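Local coordinates for protein prolyl-tRNA synthetase (Naegleria fowleri, PDB 6UYH) that probably joins proline to its cognate transfer RNA at the expense of ATP, and here holds halofuginone together with the ATP analogue AMPPNP, at residues K141-T146 with Y166-H171; E415-T420 with M435-W440; R294-Q299 with G354-I359; V157-S162 with V278-H283. All blocks are in the same frame, centred on the assembly; numbering follows the deposited sequence.

Contact 1: residues K141-T146 with Y166-H171; sequences KLNQWT and YWQEGH. With HFG (7-bromo-6-chloro-3-{3-[(2R,3S)-3-hydroxypiperidin-2-yl]-2-oxopropyl}quinazolin-4(3H)-one), chain D; ANP (phosphoaminophosphonic acid-adenylate ester), chain C.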
# COMPACT_ATOMS: atom_id res chain seq x y z
N LYS A 141 -18.01 -1.88 -7.23
CA LYS A 141 -17.12 -2.86 -6.60
C LYS A 141 -15.79 -2.19 -6.32
O LYS A 141 -15.02 -1.93 -7.24
CB LYS A 141 -16.94 -4.08 -7.51
CG LYS A 141 -18.30 -4.64 -7.98
CD LYS A 141 -18.25 -6.10 -8.35
CE LYS A 141 -17.84 -6.28 -9.77
NZ LYS A 141 -18.19 -7.65 -10.25
N LEU A 142 -15.52 -1.91 -5.05
CA LEU A 142 -14.31 -1.20 -4.65
C LEU A 142 -13.53 -2.02 -3.64
O LEU A 142 -14.09 -2.82 -2.89
CB LEU A 142 -14.66 0.16 -4.05
CG LEU A 142 -15.52 1.09 -4.94
CD1 LEU A 142 -15.83 2.40 -4.22
CD2 LEU A 142 -14.85 1.36 -6.30
N ASN A 143 -12.22 -1.80 -3.62
CA ASN A 143 -11.31 -2.52 -2.74
C ASN A 143 -10.27 -1.55 -2.22
O ASN A 143 -9.93 -0.58 -2.90
CB ASN A 143 -10.63 -3.68 -3.50
CG ASN A 143 -9.57 -4.37 -2.68
OD1 ASN A 143 -9.89 -5.12 -1.76
ND2 ASN A 143 -8.30 -4.13 -3.02
N GLN A 144 -9.79 -1.77 -1.00
CA GLN A 144 -8.64 -0.99 -0.56
C GLN A 144 -7.70 -1.84 0.29
O GLN A 144 -8.14 -2.70 1.05
CB GLN A 144 -9.06 0.28 0.21
CG GLN A 144 -10.04 0.08 1.34
CD GLN A 144 -10.38 1.39 2.04
OE1 GLN A 144 -10.30 2.46 1.44
NE2 GLN A 144 -10.77 1.31 3.31
N TRP A 145 -6.40 -1.59 0.11
CA TRP A 145 -5.33 -2.20 0.90
C TRP A 145 -4.94 -1.19 1.98
O TRP A 145 -4.39 -0.12 1.65
CB TRP A 145 -4.13 -2.53 0.01
CG TRP A 145 -4.45 -3.52 -1.05
CD1 TRP A 145 -4.85 -3.26 -2.33
CD2 TRP A 145 -4.36 -4.94 -0.94
NE1 TRP A 145 -5.04 -4.44 -3.02
CE2 TRP A 145 -4.76 -5.49 -2.18
CE3 TRP A 145 -4.02 -5.81 0.10
CZ2 TRP A 145 -4.81 -6.86 -2.42
CZ3 TRP A 145 -4.06 -7.16 -0.13
CH2 TRP A 145 -4.46 -7.68 -1.38
N THR A 146 -5.23 -1.50 3.24
CA THR A 146 -5.13 -0.51 4.31
C THR A 146 -4.63 -1.15 5.60
O THR A 146 -4.64 -2.38 5.76
CB THR A 146 -6.48 0.17 4.63
OG1 THR A 146 -7.34 -0.79 5.27
CG2 THR A 146 -7.18 0.66 3.40
N TYR A 166 -2.79 -5.37 8.66
CA TYR A 166 -2.94 -4.92 7.28
C TYR A 166 -3.86 -5.89 6.56
O TYR A 166 -3.80 -7.10 6.80
CB TYR A 166 -1.57 -4.82 6.59
CG TYR A 166 -0.63 -4.01 7.46
CD1 TYR A 166 -0.66 -2.63 7.43
CD2 TYR A 166 0.23 -4.63 8.37
CE1 TYR A 166 0.16 -1.87 8.25
CE2 TYR A 166 1.07 -3.87 9.20
CZ TYR A 166 1.01 -2.49 9.15
OH TYR A 166 1.83 -1.73 9.96
N TRP A 167 -4.73 -5.36 5.70
CA TRP A 167 -5.65 -6.24 4.98
C TRP A 167 -6.00 -5.60 3.65
O TRP A 167 -5.55 -4.50 3.32
CB TRP A 167 -6.90 -6.54 5.82
CG TRP A 167 -7.96 -5.45 5.98
CD1 TRP A 167 -7.95 -4.17 5.47
CD2 TRP A 167 -9.17 -5.57 6.73
NE1 TRP A 167 -9.10 -3.50 5.85
CE2 TRP A 167 -9.86 -4.35 6.63
CE3 TRP A 167 -9.74 -6.61 7.48
CZ2 TRP A 167 -11.09 -4.13 7.25
CZ3 TRP A 167 -10.96 -6.40 8.10
CH2 TRP A 167 -11.62 -5.16 7.98
N GLN A 168 -6.79 -6.32 2.86
CA GLN A 168 -7.65 -5.68 1.87
C GLN A 168 -9.07 -5.88 2.36
O GLN A 168 -9.39 -6.91 2.96
CB GLN A 168 -7.50 -6.27 0.46
CG GLN A 168 -7.73 -7.80 0.34
CD GLN A 168 -9.21 -8.26 0.35
OE1 GLN A 168 -9.51 -9.38 0.80
NE2 GLN A 168 -10.12 -7.42 -0.16
N GLU A 169 -9.91 -4.87 2.13
CA GLU A 169 -11.35 -5.02 2.32
C GLU A 169 -12.05 -4.61 1.03
O GLU A 169 -11.80 -3.53 0.48
CB GLU A 169 -11.87 -4.20 3.53
CG GLU A 169 -11.52 -2.71 3.47
CD GLU A 169 -12.00 -1.95 4.69
OE1 GLU A 169 -11.22 -1.11 5.20
OE2 GLU A 169 -13.14 -2.18 5.13
N GLY A 170 -12.91 -5.49 0.53
CA GLY A 170 -13.70 -5.24 -0.66
C GLY A 170 -15.14 -5.02 -0.25
O GLY A 170 -15.63 -5.67 0.67
N HIS A 171 -15.80 -4.08 -0.92
CA HIS A 171 -17.18 -3.70 -0.62
C HIS A 171 -17.89 -3.54 -1.96
O HIS A 171 -17.54 -2.65 -2.74
CB HIS A 171 -17.23 -2.40 0.18
CG HIS A 171 -16.56 -2.49 1.51
ND1 HIS A 171 -17.27 -2.68 2.68
CD2 HIS A 171 -15.26 -2.41 1.87
CE1 HIS A 171 -16.43 -2.73 3.70
NE2 HIS A 171 -15.20 -2.57 3.24
O4' HFG D . -15.00 -6.03 9.95
C21 HFG D . -15.97 -6.76 10.02
C3' HFG D . -16.77 -7.14 8.80
C2' HFG D . -16.01 -7.11 7.47
N1' HFG D . -15.63 -5.74 7.07
C6' HFG D . -15.04 -5.71 5.73
C5' HFG D . -13.81 -6.58 5.62
C4' HFG D . -14.13 -8.00 6.08
C39 HFG D . -14.78 -8.00 7.45
O7' HFG D . -15.13 -9.34 7.82
C1' HFG D . -16.45 -7.32 11.37
N3 HFG D . -15.98 -6.51 12.49
C4 HFG D . -16.53 -5.25 12.65
O11 HFG D . -17.40 -4.84 11.90
C10 HFG D . -15.93 -4.47 13.74
C5 HFG D . -16.39 -3.19 14.02
C2 HFG D . -14.98 -6.97 13.31
N1 HFG D . -14.42 -6.32 14.26
C9 HFG D . -14.89 -5.02 14.49
C8 HFG D . -14.27 -4.26 15.48
C7 HFG D . -14.72 -2.98 15.72
BR1 HFG D . -13.78 -1.94 17.00
C6 HFG D . -15.79 -2.46 15.03
CL1 HFG D . -16.44 -0.90 15.43
PG ANP C . -11.53 -12.97 14.81
O1G ANP C . -12.28 -13.94 15.59
O2G ANP C . -11.30 -11.69 15.71
O3G ANP C . -10.18 -13.67 14.40
PB ANP C . -13.13 -11.16 13.04
O1B ANP C . -14.57 -11.37 12.92
O2B ANP C . -12.86 -10.05 14.10
N3B ANP C . -12.32 -12.53 13.43
PA ANP C . -13.04 -9.81 10.48
O1A ANP C . -14.17 -10.43 9.76
O2A ANP C . -13.44 -8.48 11.04
O3A ANP C . -12.52 -10.70 11.69
O5' ANP C . -11.70 -9.60 9.62
C5' ANP C . -11.39 -10.13 8.31
C4' ANP C . -10.22 -11.07 8.48
O4' ANP C . -9.11 -10.36 9.07
C3' ANP C . -10.50 -12.21 9.44
O3' ANP C . -11.14 -13.29 8.76
C2' ANP C . -9.10 -12.59 9.93
O2' ANP C . -8.52 -13.57 9.07
C1' ANP C . -8.35 -11.24 9.88
N9 ANP C . -8.17 -10.63 11.19
C8 ANP C . -9.14 -10.29 12.09
N7 ANP C . -8.69 -9.74 13.19
C5 ANP C . -7.32 -9.71 13.00
C6 ANP C . -6.26 -9.24 13.80
N6 ANP C . -6.42 -8.65 14.98
N1 ANP C . -5.00 -9.39 13.32
C2 ANP C . -4.83 -9.94 12.11
N3 ANP C . -5.75 -10.39 11.26
C4 ANP C . -6.98 -10.25 11.77
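Gln144 and Glu169 sit opposite one another in the antiparallel strand pair that forms motif 2 of the class II synthetase core. Three hydrogen-bonded pairs, Leu142 with His171, Gln144 with Glu169 and Thr146 with Trp167, each exchange two N-H...O bonds; the CA atoms of the intervening non-hydrogen-bonded pairs make CA-H...O contacts to carbonyls of the adjoining pairs.

Polar side chains add bonds on both faces. Gln144 and Glu169 run side by side, and Gln144 NE2 donates to Glu169 OE1 at 3.1 Å, in its own amide plane but 60° out of the carboxylate plane; Gln144 OE1 accepts from Phe76 N. The same Glu169 OE1 is bonded to Ser120 OG and, weakly, to Trp167 NE1. Glu169 OE2 takes His171 NE2 at 2.8 Å, and Tyr125 OH holds the other ring nitrogen, so carboxylate and imidazole are both gripped within the buried sheet. On the face of Asn143 and Gln168, the Gln168 chain bends at chi2 (77°) and its NE2 meets Asn143 OD1 at 2.8 Å, nearly along the C=O axis; Tyr191 OH holds Gln168 OE1.

Gln168 CB makes a CH-pi contact over the face of Trp145, 3.5 Å from the centroid of the six-membered ring, while Asp63 binds the indole N-H.

Halofuginone rests against Trp167, Glu169 and His171, and AMPPNP against Trp167. Glu169 CB packs over one face of the Trp167 ring. His171 CE1 approaches halofuginone C6' at 3.9 Å, Trp167 CH2 is 3.5 Å from halofuginone C5', and Trp167 CZ3 meets AMPPNP O5' edge-on at 3.6 Å.

Contact 2: residues E415-T420 with M435-W440; sequences ERIVVT and MCLIPW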
# COMPACT_ATOMS: atom_id res chain seq x y z
N GLU A 415 -6.25 -35.96 8.21
CA GLU A 415 -6.09 -36.96 9.27
C GLU A 415 -6.57 -36.46 10.62
O GLU A 415 -6.84 -37.28 11.51
CB GLU A 415 -4.62 -37.38 9.39
CG GLU A 415 -4.09 -38.25 8.27
CD GLU A 415 -2.57 -38.41 8.31
OE1 GLU A 415 -1.89 -37.60 8.98
OE2 GLU A 415 -2.05 -39.34 7.66
N ARG A 416 -6.67 -35.14 10.80
CA ARG A 416 -7.01 -34.54 12.08
C ARG A 416 -8.44 -34.00 12.09
O ARG A 416 -8.78 -33.19 12.95
CB ARG A 416 -6.02 -33.43 12.42
CG ARG A 416 -4.59 -33.90 12.48
CD ARG A 416 -4.26 -34.56 13.79
NE ARG A 416 -4.11 -33.56 14.85
CZ ARG A 416 -3.00 -32.86 15.05
NH1 ARG A 416 -1.94 -33.05 14.27
NH2 ARG A 416 -2.94 -31.97 16.04
N ILE A 417 -9.26 -34.43 11.14
CA ILE A 417 -10.69 -34.16 11.14
C ILE A 417 -11.39 -35.48 11.44
O ILE A 417 -11.29 -36.44 10.67
CB ILE A 417 -11.17 -33.58 9.80
CG1 ILE A 417 -10.55 -32.20 9.57
CG2 ILE A 417 -12.69 -33.47 9.79
CD1 ILE A 417 -10.71 -31.71 8.13
N VAL A 418 -12.08 -35.54 12.58
CA VAL A 418 -12.70 -36.75 13.08
C VAL A 418 -14.20 -36.54 13.14
O VAL A 418 -14.67 -35.54 13.69
CB VAL A 418 -12.16 -37.10 14.48
CG1 VAL A 418 -12.83 -38.36 15.01
CG2 VAL A 418 -10.64 -37.26 14.44
N VAL A 419 -14.95 -37.50 12.60
CA VAL A 419 -16.41 -37.52 12.77
C VAL A 419 -16.72 -37.95 14.20
O VAL A 419 -16.37 -39.07 14.62
CB VAL A 419 -17.06 -38.47 11.76
CG1 VAL A 419 -18.57 -38.53 12.00
CG2 VAL A 419 -16.76 -38.04 10.35
N THR A 420 -17.39 -37.09 14.96
CA THR A 420 -17.69 -37.36 16.36
C THR A 420 -19.20 -37.29 16.55
O THR A 420 -19.78 -36.20 16.67
CB THR A 420 -16.94 -36.39 17.29
OG1 THR A 420 -17.29 -35.03 16.99
CG2 THR A 420 -15.43 -36.54 17.10
N MET A 435 -9.86 -31.51 14.87
CA MET A 435 -11.12 -30.87 14.57
C MET A 435 -12.19 -31.95 14.46
O MET A 435 -11.90 -33.09 14.08
CB MET A 435 -11.04 -30.08 13.27
CG MET A 435 -9.93 -29.06 13.28
SD MET A 435 -10.05 -27.98 11.84
CE MET A 435 -9.27 -28.99 10.59
N CYS A 436 -13.42 -31.58 14.81
CA CYS A 436 -14.51 -32.54 14.98
C CYS A 436 -15.69 -32.16 14.09
O CYS A 436 -16.13 -31.01 14.11
CB CYS A 436 -14.97 -32.59 16.43
SG CYS A 436 -13.64 -32.96 17.59
N LEU A 437 -16.21 -33.14 13.36
CA LEU A 437 -17.45 -32.97 12.62
C LEU A 437 -18.58 -33.50 13.49
O LEU A 437 -18.57 -34.68 13.87
CB LEU A 437 -17.41 -33.72 11.28
CG LEU A 437 -16.70 -33.09 10.09
CD1 LEU A 437 -16.52 -34.16 9.01
CD2 LEU A 437 -17.49 -31.91 9.55
N ILE A 438 -19.53 -32.63 13.83
CA ILE A 438 -20.60 -33.03 14.74
C ILE A 438 -21.95 -32.89 14.06
O ILE A 438 -22.12 -32.02 13.18
CB ILE A 438 -20.56 -32.22 16.05
CG1 ILE A 438 -20.88 -30.74 15.81
CG2 ILE A 438 -19.22 -32.38 16.73
CD1 ILE A 438 -21.25 -29.99 17.08
N PRO A 439 -22.93 -33.71 14.42
CA PRO A 439 -24.31 -33.44 13.99
C PRO A 439 -24.73 -32.08 14.51
O PRO A 439 -24.43 -31.72 15.65
CB PRO A 439 -25.13 -34.57 14.63
CG PRO A 439 -24.19 -35.41 15.37
CD PRO A 439 -22.85 -34.76 15.44
N TRP A 440 -25.41 -31.31 13.67
CA TRP A 440 -25.64 -29.91 14.00
C TRP A 440 -27.06 -29.51 13.63
O TRP A 440 -27.54 -29.86 12.55
CB TRP A 440 -24.62 -29.04 13.25
CG TRP A 440 -24.76 -27.57 13.50
CD1 TRP A 440 -25.04 -26.61 12.58
CD2 TRP A 440 -24.65 -26.90 14.76
NE1 TRP A 440 -25.09 -25.38 13.18
CE2 TRP A 440 -24.85 -25.53 14.52
CE3 TRP A 440 -24.38 -27.32 16.06
CZ2 TRP A 440 -24.80 -24.57 15.53
CZ3 TRP A 440 -24.34 -26.37 17.08
CH2 TRP A 440 -24.55 -25.01 16.80
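Ile417 lays its CG1 branch across the bent end of Met435, where CE closes to 3.6 Å from CG1. Its other branch, CG2, reaches Leu437 CD1 at 4.0 Å, and Val419 CG2 touches that same methyl at 4.1 Å, so Leu437 CD1 is shared by two residues of the neighbouring strand. Phe485 and Trp506 extend this apolar face.

The two strands run parallel and belong to a beta-alpha-beta unit, linked through helix 423-431, in the C-terminal part of the synthetase. Their backbones are stitched together by bonds from Met435 N to Arg416 O, Val418 N to Met435 O, Leu437 N to Val418 O and Thr420 N to Leu437 O. On the face of Val418 and Cys436, Thr420 CG2 lies 4.0 Å from Cys436 SG, and Phe426 of the connecting helix touches both Thr420 and Cys436.

Thr420 OG1 is set between its own backbone N and carbonyl carbon (chi1 59°). From there it comes within 3.3 Å of Ile438 CG2 and makes a weak bond of 3.4 Å to Leu437 O, which already accepts from Thr420 N at 2.9 Å. With register carried by the backbone and the side chains meeting mainly through methyl and methylene groups, this pair depends on peptide hydrogen bonds and apolar burial and involves no charge pairing between the strands.

Contact 3: residues R294-Q299 with G354-I359; sequences RVAFCQ and GVPLRI. With EDO (1,2-ethanediol), chain R; EDO (1,2-ethanediol), chain Q.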
# COMPACT_ATOMS: atom_id res chain seq x y z
N ARG A 294 6.37 -19.43 -4.31
CA ARG A 294 5.76 -18.29 -4.98
C ARG A 294 5.73 -17.03 -4.12
O ARG A 294 5.43 -15.95 -4.65
CB ARG A 294 4.35 -18.66 -5.45
CG ARG A 294 4.40 -19.63 -6.63
CD ARG A 294 3.16 -20.51 -6.78
NE ARG A 294 3.46 -21.74 -7.50
CZ ARG A 294 2.61 -22.74 -7.67
NH1 ARG A 294 1.38 -22.66 -7.16
NH2 ARG A 294 2.98 -23.83 -8.35
N VAL A 295 6.03 -17.12 -2.83
CA VAL A 295 6.15 -15.92 -2.01
C VAL A 295 7.53 -15.78 -1.39
O VAL A 295 7.72 -14.95 -0.50
CB VAL A 295 5.05 -15.86 -0.93
CG1 VAL A 295 3.67 -15.88 -1.58
CG2 VAL A 295 5.20 -17.01 0.07
N ALA A 296 8.51 -16.56 -1.85
CA ALA A 296 9.85 -16.53 -1.27
C ALA A 296 10.64 -15.35 -1.81
O ALA A 296 10.84 -15.26 -3.03
CB ALA A 296 10.57 -17.84 -1.56
N PHE A 297 11.14 -14.49 -0.92
CA PHE A 297 11.94 -13.34 -1.34
C PHE A 297 13.11 -13.77 -2.21
O PHE A 297 13.51 -13.07 -3.15
CB PHE A 297 12.45 -12.57 -0.11
CG PHE A 297 13.56 -13.26 0.61
CD1 PHE A 297 14.88 -12.93 0.38
CD2 PHE A 297 13.27 -14.30 1.50
CE1 PHE A 297 15.90 -13.60 1.03
CE2 PHE A 297 14.29 -14.98 2.16
CZ PHE A 297 15.61 -14.63 1.92
N CYS A 298 13.69 -14.93 -1.89
CA CYS A 298 14.70 -15.57 -2.72
C CYS A 298 14.25 -17.01 -2.92
O CYS A 298 14.00 -17.73 -1.95
CB CYS A 298 16.08 -15.53 -2.05
SG CYS A 298 17.35 -16.53 -2.87
N GLN A 299 14.11 -17.42 -4.18
CA GLN A 299 13.67 -18.79 -4.45
C GLN A 299 14.82 -19.78 -4.52
O GLN A 299 14.67 -20.94 -4.12
CB GLN A 299 12.87 -18.83 -5.75
CG GLN A 299 11.61 -17.99 -5.71
CD GLN A 299 11.01 -17.84 -7.08
OE1 GLN A 299 11.66 -17.33 -8.00
NE2 GLN A 299 9.77 -18.29 -7.24
N GLY A 354 14.57 -19.45 5.05
CA GLY A 354 13.46 -20.10 4.37
C GLY A 354 13.62 -20.35 2.90
O GLY A 354 12.66 -20.78 2.26
N VAL A 355 14.80 -20.11 2.33
CA VAL A 355 14.96 -20.22 0.88
C VAL A 355 14.61 -21.63 0.43
O VAL A 355 15.17 -22.61 0.96
CB VAL A 355 16.39 -19.84 0.46
CG1 VAL A 355 16.59 -20.09 -1.02
CG2 VAL A 355 16.66 -18.36 0.79
N PRO A 356 13.70 -21.81 -0.53
CA PRO A 356 13.22 -23.17 -0.84
C PRO A 356 14.23 -24.06 -1.56
O PRO A 356 14.20 -25.28 -1.37
CB PRO A 356 11.96 -22.93 -1.69
CG PRO A 356 12.01 -21.48 -2.09
CD PRO A 356 12.78 -20.77 -1.03
N LEU A 357 15.14 -23.51 -2.37
CA LEU A 357 16.04 -24.36 -3.13
C LEU A 357 17.46 -23.82 -3.07
O LEU A 357 17.68 -22.62 -3.25
CB LEU A 357 15.58 -24.48 -4.59
CG LEU A 357 16.39 -25.39 -5.51
CD1 LEU A 357 16.34 -26.86 -5.06
CD2 LEU A 357 15.91 -25.24 -6.94
N ARG A 358 18.41 -24.71 -2.81
CA ARG A 358 19.83 -24.38 -2.81
C ARG A 358 20.53 -25.16 -3.91
O ARG A 358 20.29 -26.35 -4.10
CB ARG A 358 20.46 -24.70 -1.45
CG ARG A 358 21.97 -24.57 -1.39
CD ARG A 358 22.48 -24.78 0.03
NE ARG A 358 22.59 -26.19 0.41
CZ ARG A 358 22.03 -26.73 1.49
NH1 ARG A 358 21.30 -25.98 2.32
NH2 ARG A 358 22.20 -28.02 1.75
N ILE A 359 21.39 -24.46 -4.66
CA ILE A 359 22.26 -25.09 -5.65
C ILE A 359 23.68 -25.00 -5.11
O ILE A 359 24.18 -23.91 -4.81
CB ILE A 359 22.14 -24.41 -7.03
CG1 ILE A 359 20.73 -24.62 -7.58
CG2 ILE A 359 23.21 -24.94 -8.00
CD1 ILE A 359 20.49 -24.00 -8.94
C1 EDO R . 9.83 -17.66 -11.36
O1 EDO R . 8.77 -17.93 -12.29
C2 EDO R . 9.25 -16.95 -10.15
O2 EDO R . 8.23 -17.77 -9.57
C1 EDO Q . 7.24 -21.07 -8.75
O1 EDO Q . 5.99 -21.45 -9.31
C2 EDO Q . 8.33 -21.31 -9.78
O2 EDO Q . 7.93 -20.75 -11.04
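Val355 meets Cys298 first through CB, 4.0 Å from the Cys298 carbonyl O. Beyond CB the two branches part. CG1, anti to the backbone N (chi1 174°), comes within 3.6 Å of Cys298 O and also faces Gln299 O. CG2 turns to the Phe297 ring, 4.0 Å from CZ, and to Cys298 CB at 4.1 Å; the phenylalanine and valine side chains cross at about a right angle.

Gly354, just before this valine, closes helix 343-353 with a Schellman motif at positive phi and is bonded through its backbone to Leu291. The contact joins the loop after helix 274-283 to the start of strand 357-361 in the anticodon-binding domain, whose parallel neighbour is strand 300-304. That pairing is foreshadowed by a weak bond of 3.1 Å from Leu357 N to Gln299 O.

The Pro356 ring lies against the 294-299 loop. Its CD lies 3.4 Å from Cys298 O and 3.7 Å from Ala296 CB, while CG packs on Gln299 O. Cys298 O is buried against carbon and has no polar partner in the model. The Gln299 side chain leads the other way: OE1 bonds to Arg332 N, and NE2 bonds to Pro293 O and, at 2.8 Å, to O2 of the chain R ethanediol, probably from the crystallisation liquor.

Contact 4: residues V157-S162 with V278-H283; sequences VPFIRS and VMIMVH. With ANP (phosphoaminophosphonic acid-adenylate ester), chain C.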
# COMPACT_ATOMS: atom_id res chain seq x y z
N VAL A 157 -0.93 -12.02 19.09
CA VAL A 157 -0.14 -13.09 18.50
C VAL A 157 0.46 -12.53 17.21
O VAL A 157 -0.27 -12.05 16.34
CB VAL A 157 -0.97 -14.35 18.19
CG1 VAL A 157 -0.10 -15.42 17.51
CG2 VAL A 157 -1.59 -14.91 19.48
N PRO A 158 1.79 -12.53 17.05
CA PRO A 158 2.38 -12.01 15.82
C PRO A 158 1.67 -12.58 14.60
O PRO A 158 1.40 -13.78 14.52
CB PRO A 158 3.84 -12.47 15.90
CG PRO A 158 4.11 -12.49 17.39
CD PRO A 158 2.81 -13.01 18.01
N PHE A 159 1.31 -11.68 13.67
CA PHE A 159 0.56 -11.94 12.44
C PHE A 159 -0.89 -12.36 12.69
O PHE A 159 -1.79 -11.78 12.10
CB PHE A 159 1.25 -12.99 11.56
CG PHE A 159 2.65 -12.62 11.16
CD1 PHE A 159 2.90 -11.48 10.40
CD2 PHE A 159 3.71 -13.42 11.53
CE1 PHE A 159 4.20 -11.14 10.03
CE2 PHE A 159 5.01 -13.09 11.16
CZ PHE A 159 5.26 -11.95 10.40
N ILE A 160 -1.12 -13.36 13.57
CA ILE A 160 -2.46 -13.92 13.70
C ILE A 160 -3.43 -12.92 14.30
O ILE A 160 -4.61 -12.86 13.90
CB ILE A 160 -2.43 -15.20 14.55
CG1 ILE A 160 -1.50 -16.25 13.94
CG2 ILE A 160 -3.86 -15.75 14.73
CD1 ILE A 160 -1.98 -16.80 12.60
N ARG A 161 -2.99 -12.17 15.32
CA ARG A 161 -3.88 -11.28 16.06
C ARG A 161 -3.04 -10.10 16.56
O ARG A 161 -2.45 -10.16 17.64
CB ARG A 161 -4.57 -11.99 17.22
CG ARG A 161 -5.63 -11.11 17.89
CD ARG A 161 -6.36 -11.82 19.03
NE ARG A 161 -7.04 -13.02 18.54
CZ ARG A 161 -8.12 -13.00 17.77
NH1 ARG A 161 -8.67 -11.85 17.40
NH2 ARG A 161 -8.66 -14.15 17.36
N SER A 162 -3.00 -9.03 15.77
CA SER A 162 -2.24 -7.85 16.14
C SER A 162 -3.20 -6.67 16.27
O SER A 162 -4.30 -6.67 15.72
CB SER A 162 -1.11 -7.56 15.13
OG SER A 162 -1.58 -7.42 13.79
N VAL A 278 -0.31 -17.98 9.49
CA VAL A 278 -0.73 -19.33 9.14
C VAL A 278 0.36 -20.03 8.35
O VAL A 278 0.74 -21.17 8.65
CB VAL A 278 -2.06 -19.30 8.36
CG1 VAL A 278 -2.43 -20.71 7.91
CG2 VAL A 278 -3.16 -18.73 9.24
N MET A 279 0.89 -19.34 7.35
CA MET A 279 1.96 -19.88 6.51
C MET A 279 3.12 -20.38 7.36
O MET A 279 3.62 -21.50 7.17
CB MET A 279 2.43 -18.80 5.52
CG MET A 279 3.52 -19.28 4.55
SD MET A 279 4.26 -17.85 3.70
CE MET A 279 5.23 -17.10 5.01
N ILE A 280 3.55 -19.56 8.32
CA ILE A 280 4.70 -19.91 9.14
C ILE A 280 4.37 -21.05 10.10
O ILE A 280 5.14 -22.00 10.25
CB ILE A 280 5.19 -18.67 9.90
CG1 ILE A 280 5.67 -17.61 8.89
CG2 ILE A 280 6.27 -19.06 10.91
CD1 ILE A 280 5.99 -16.27 9.54
N MET A 281 3.21 -20.98 10.78
CA MET A 281 2.86 -22.04 11.72
C MET A 281 2.67 -23.38 11.02
O MET A 281 2.95 -24.43 11.62
CB MET A 281 1.58 -21.68 12.50
CG MET A 281 1.79 -20.57 13.52
SD MET A 281 0.23 -20.18 14.36
CE MET A 281 0.82 -18.93 15.52
N VAL A 282 2.17 -23.37 9.78
CA VAL A 282 1.96 -24.62 9.06
C VAL A 282 3.29 -25.20 8.59
O VAL A 282 3.58 -26.38 8.82
CB VAL A 282 0.97 -24.42 7.89
CG1 VAL A 282 0.93 -25.67 7.02
CG2 VAL A 282 -0.43 -24.09 8.41
N HIS A 283 4.14 -24.38 7.96
CA HIS A 283 5.29 -24.90 7.23
C HIS A 283 6.63 -24.80 7.96
O HIS A 283 7.56 -25.52 7.59
CB HIS A 283 5.46 -24.17 5.89
CG HIS A 283 4.32 -24.34 4.95
ND1 HIS A 283 3.84 -25.58 4.57
CD2 HIS A 283 3.58 -23.43 4.27
CE1 HIS A 283 2.84 -25.42 3.72
NE2 HIS A 283 2.67 -24.12 3.53
PG ANP C . -11.53 -12.97 14.81
O1G ANP C . -12.28 -13.94 15.59
O2G ANP C . -11.30 -11.69 15.71
O3G ANP C . -10.18 -13.67 14.40
PB ANP C . -13.13 -11.16 13.04
O1B ANP C . -14.57 -11.37 12.92
O2B ANP C . -12.86 -10.05 14.10
N3B ANP C . -12.32 -12.53 13.43
PA ANP C . -13.04 -9.81 10.48
O1A ANP C . -14.17 -10.43 9.76
O2A ANP C . -13.44 -8.48 11.04
O3A ANP C . -12.52 -10.70 11.69
O5' ANP C . -11.70 -9.60 9.62
C5' ANP C . -11.39 -10.13 8.31
C4' ANP C . -10.22 -11.07 8.48
O4' ANP C . -9.11 -10.36 9.07
C3' ANP C . -10.50 -12.21 9.44
O3' ANP C . -11.14 -13.29 8.76
C2' ANP C . -9.10 -12.59 9.93
O2' ANP C . -8.52 -13.57 9.07
C1' ANP C . -8.35 -11.24 9.88
N9 ANP C . -8.17 -10.63 11.19
C8 ANP C . -9.14 -10.29 12.09
N7 ANP C . -8.69 -9.74 13.19
C5 ANP C . -7.32 -9.71 13.00
C6 ANP C . -6.26 -9.24 13.80
N6 ANP C . -6.42 -8.65 14.98
N1 ANP C . -5.00 -9.39 13.32
C2 ANP C . -4.83 -9.94 12.11
N3 ANP C . -5.75 -10.39 11.26
C4 ANP C . -6.98 -10.25 11.77
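Ile160 pushes its CD1 against the first turn of the 278-283 segment, 3.7 Å from Val278 N and close to Val278 CG2; chi2 of -66° turns this methyl to the helix. Ile160 CG1 meets Met281 CE at 3.9 Å. The methionine chain is extended beyond CG, and the same CE also reaches Val157 CG1 at 4.1 Å, so one methyl touches both residues. Beside them, Phe159 CE2 touches Ile280 CD1 at 3.7 Å, the two side chains crossing at about a right angle. No hydrogen bond joins the segments.

The loop is that of class II motif 2, and here it forms a classic beta bulge in which Ile160 and Arg161 both face Val157. The helix follows the motif 3 strand 261-272. Around the first shell, Phe22 and Tyr26 of helix 22-32 cover Met281, and Phe47 meets Phe159 edge-to-face.

On its far side the loop holds AMPPNP. Ser162 N donates to adenine N1 at 3.2 Å, and adenine N6 donates back to Ser162 O at 3.0 Å. Arg161 NH1 makes an almost straight bond of 3.1 Å to O2G (174° at the hydrogen). Arg161 is also in salt bridges with Glu152 and the C-terminal carboxylate of Tyr513, while Ile160 O accepts from NE of Arg274, whose NH2 binds the nucleotide.

Overall arrangement
All four contacts are largely buried. Contact 4 lies nearest the chain's centre, its own centre about 8 Å away, against about 15 Å for contact 1 and about 20 and 22 Å for contacts 3 and 2. Contacts 1 and 4 share the catalytic core, adjoin in sequence and both touch AMPPNP; yet contact 1 is a polar strand ladder lining the halofuginone pocket, whereas contact 4 joins loop and helix through apolar side chains, without a hydrogen bond between them. Contact 2 also pairs strands, parallel rather than antiparallel, in the C-terminal region. Contact 3 joins the loop after helix 274-283 to a strand of the anticodon-binding domain, with one weak hydrogen bond. It touches contact 4, Val295 CG2 lying 3.8 Å from Met279 SD.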